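Local coordinates for protein deseasin MCP-01 (Pseudoalteromonas sp., PDB 3VV3) that probably breaks down collagen as a calcium-binding serine protease of the subtilisin family, at residues Pro32-Ile37 against Ala280-Ser285. Numbering follows the deposited sequence.
Sequences PEAWSI and AALVLS
L282 reaches across with both side-chain torsions helping: CG stands roughly opposite the backbone N (chi1 -164°), and chi2 of 58° leaves CD2 extended from CA, so this one methyl leads toward W35 and A34. The setting is the subtilisin-like alpha/beta fold, with L282 near the C-terminal end of helix 269-284, the long helix that in subtilases carries the nucleophilic serine near its start. The other side is the short helix 31-34 and the turn that follows it.

The contact is small and wholly apolar. CD2 of L282 lies 4.3 Å from A34 CB, which points toward the longer helix. The same methyl is 4.2 Å from W35 CD1, meeting the indole at its five-membered-ring edge, near the ring plane, rather than over a face. The CB of W35 itself points away from the leucine; it is the indole that brings CD1 back beside it. One indole face lies over the backbone N of P32, which sits 4.0 Å above the ring plane and toward its rim. W35 NE1 donates to V126 O, which helps to hold the indole in its orientation, and H128 meets the indole edge-to-face. Helix 321-327 closes around the same spot, with V321 touching both A34 and L282.

Both segments finish in the same way. In 32-37, E33 O takes two donors, S36 N and S36 OG, the hydroxyl arriving nearly in line with the carbonyl at 2.7 Å. In 280-285, L282 O is likewise shared by S285 N and S285 OG. S285 OG also hydrogen-bonds to S38 OG, a polar link alongside the apolar contact, and S285 OG lies 2.6 Å from L282 O, in the carbonyl plane, on a lone pair.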
ATOM      1  N   PRO A  32      -6.115  16.448 -21.238  1.00 11.89           N
ATOM      2  CA  PRO A  32      -5.611  17.182 -22.411  1.00  8.99           C
ATOM      3  C   PRO A  32      -6.559  18.291 -22.848  1.00  9.36           C
ATOM      4  O   PRO A  32      -6.115  19.354 -23.285  1.00 12.81           O
ATOM      5  CB  PRO A  32      -5.514  16.097 -23.491  1.00 11.50           C
ATOM      6  CG  PRO A  32      -5.346  14.804 -22.703  1.00 11.68           C
ATOM      7  CD  PRO A  32      -6.227  14.998 -21.499  1.00 11.43           C
ATOM      8  N   GLU A  33      -7.855  18.047 -22.731  1.00 10.69           N
ATOM      9  CA  GLU A  33      -8.831  19.078 -23.036  1.00 12.15           C
ATOM     10  C   GLU A  33      -8.662  20.244 -22.061  1.00 12.39           C
ATOM     11  O   GLU A  33      -8.617  21.407 -22.466  1.00 12.22           O
ATOM     12  CB  GLU A  33     -10.247  18.505 -22.977  1.00 12.09           C
ATOM     13  CG  GLU A  33     -10.584  17.522 -24.113  1.00 13.40           C
ATOM     14  CD  GLU A  33     -10.041  16.107 -23.918  1.00 16.19           C
ATOM     15  OE1 GLU A  33      -9.380  15.826 -22.887  1.00 10.22           O
ATOM     16  OE2 GLU A  33     -10.282  15.262 -24.819  1.00 13.00           O
ATOM     17  N   ALA A  34      -8.541  19.931 -20.774  1.00 10.68           N
ATOM     18  CA  ALA A  34      -8.373  20.974 -19.767  1.00  9.68           C
ATOM     19  C   ALA A  34      -7.121  21.802 -20.036  1.00 10.35           C
ATOM     20  O   ALA A  34      -7.104  23.018 -19.819  1.00 12.36           O
ATOM     21  CB  ALA A  34      -8.323  20.366 -18.351  1.00  8.19           C
ATOM     22  N   TRP A  35      -6.075  21.143 -20.517  1.00  9.87           N
ATOM     23  CA  TRP A  35      -4.806  21.825 -20.745  1.00 11.49           C
ATOM     24  C   TRP A  35      -4.873  22.875 -21.851  1.00 11.60           C
ATOM     25  O   TRP A  35      -3.966  23.684 -21.987  1.00 11.61           O
ATOM     26  CB  TRP A  35      -3.684  20.822 -21.018  1.00 10.02           C
ATOM     27  CG  TRP A  35      -3.357  19.981 -19.817  1.00 10.38           C
ATOM     28  CD1 TRP A  35      -3.547  20.319 -18.503  1.00 11.69           C
ATOM     29  CD2 TRP A  35      -2.774  18.672 -19.814  1.00 10.00           C
ATOM     30  NE1 TRP A  35      -3.124  19.295 -17.687  1.00  7.83           N
ATOM     31  CE2 TRP A  35      -2.645  18.275 -18.466  1.00 10.23           C
ATOM     32  CE3 TRP A  35      -2.358  17.791 -20.822  1.00 11.16           C
ATOM     33  CZ2 TRP A  35      -2.107  17.045 -18.100  1.00  7.01           C
ATOM     34  CZ3 TRP A  35      -1.824  16.573 -20.459  1.00 11.50           C
ATOM     35  CH2 TRP A  35      -1.705  16.206 -19.102  1.00 10.60           C
ATOM     36  N   SER A  36      -5.945  22.873 -22.631  1.00 14.42           N
ATOM     37  CA  SER A  36      -6.124  23.920 -23.635  1.00 15.08           C
ATOM     38  C   SER A  36      -6.492  25.236 -22.951  1.00 19.65           C
ATOM     39  O   SER A  36      -6.319  26.317 -23.518  1.00 18.39           O
ATOM     40  CB  SER A  36      -7.191  23.518 -24.662  1.00 15.82           C
ATOM     41  OG  SER A  36      -8.486  23.506 -24.088  1.00 16.07           O
ATOM     42  N   ILE A  37      -6.988  25.133 -21.721  1.00 11.69           N
ATOM     43  CA  ILE A  37      -7.364  26.294 -20.923  1.00 12.56           C
ATOM     44  C   ILE A  37      -6.222  26.702 -19.997  1.00 15.88           C
ATOM     45  O   ILE A  37      -5.859  27.874 -19.924  1.00 13.09           O
ATOM     46  CB  ILE A  37      -8.624  26.005 -20.083  1.00 10.79           C
ATOM     47  CG1 ILE A  37      -9.808  25.646 -20.990  1.00 12.66           C
ATOM     48  CG2 ILE A  37      -8.964  27.183 -19.164  1.00 10.43           C
ATOM     49  CD1 ILE A  37     -11.021  25.109 -20.237  1.00 13.52           C
ATOM     50  N   ALA A 280      -7.789  20.609  -8.213  1.00  4.24           N
ATOM     51  CA  ALA A 280      -8.084  21.800  -7.424  1.00  5.08           C
ATOM     52  C   ALA A 280      -7.052  22.879  -7.718  1.00  5.76           C
ATOM     53  O   ALA A 280      -7.406  24.046  -7.927  1.00  6.88           O
ATOM     54  CB  ALA A 280      -8.116  21.478  -5.923  1.00  5.85           C
ATOM     55  N   ALA A 281      -5.778  22.497  -7.727  1.00  5.52           N
ATOM     56  CA  ALA A 281      -4.708  23.450  -8.028  1.00  5.23           C
ATOM     57  C   ALA A 281      -4.853  24.025  -9.437  1.00  7.63           C
ATOM     58  O   ALA A 281      -4.625  25.219  -9.653  1.00  5.63           O
ATOM     59  CB  ALA A 281      -3.343  22.807  -7.847  1.00  6.13           C
ATOM     60  N   LEU A 282      -5.226  23.179 -10.397  1.00  5.83           N
ATOM     61  CA  LEU A 282      -5.418  23.646 -11.773  1.00  7.17           C
ATOM     62  C   LEU A 282      -6.560  24.660 -11.864  1.00  7.60           C
ATOM     63  O   LEU A 282      -6.440  25.691 -12.541  1.00  8.71           O
ATOM     64  CB  LEU A 282      -5.657  22.468 -12.735  1.00  6.74           C
ATOM     65  CG  LEU A 282      -5.488  22.816 -14.222  1.00  6.74           C
ATOM     66  CD1 LEU A 282      -4.086  23.370 -14.461  1.00  7.39           C
ATOM     67  CD2 LEU A 282      -5.720  21.598 -15.100  1.00  8.12           C
ATOM     68  N   VAL A 283      -7.656  24.381 -11.168  1.00  6.67           N
ATOM     69  CA  VAL A 283      -8.781  25.309 -11.099  1.00  5.83           C
ATOM     70  C   VAL A 283      -8.328  26.664 -10.537  1.00  9.21           C
ATOM     71  O   VAL A 283      -8.704  27.716 -11.047  1.00  8.34           O
ATOM     72  CB  VAL A 283      -9.932  24.745 -10.233  1.00  6.79           C
ATOM     73  CG1 VAL A 283     -10.954  25.831  -9.925  1.00  6.49           C
ATOM     74  CG2 VAL A 283     -10.603  23.547 -10.926  1.00  6.12           C
ATOM     75  N   LEU A 284      -7.509  26.630  -9.490  1.00  5.86           N
ATOM     76  CA  LEU A 284      -7.067  27.865  -8.844  1.00  8.00           C
ATOM     77  C   LEU A 284      -6.076  28.636  -9.714  1.00 10.06           C
ATOM     78  O   LEU A 284      -5.751  29.789  -9.420  1.00 13.14           O
ATOM     79  CB  LEU A 284      -6.461  27.564  -7.475  1.00  6.65           C
ATOM     80  CG  LEU A 284      -7.453  27.138  -6.391  1.00  7.29           C
ATOM     81  CD1 LEU A 284      -6.703  26.601  -5.164  1.00  7.48           C
ATOM     82  CD2 LEU A 284      -8.343  28.307  -6.004  1.00  6.95           C
ATOM     83  N   SER A 285      -5.590  28.010 -10.784  1.00  9.07           N
ATOM     84  CA  SER A 285      -4.739  28.737 -11.735  1.00  9.06           C
ATOM     85  C   SER A 285      -5.609  29.524 -12.713  1.00 12.54           C
ATOM     86  O   SER A 285      -5.120  30.413 -13.419  1.00 13.93           O
ATOM     87  CB  SER A 285      -3.791  27.797 -12.493  1.00  9.65           C
ATOM     88  OG  SER A 285      -4.482  27.085 -13.513  1.00  8.18           O
TER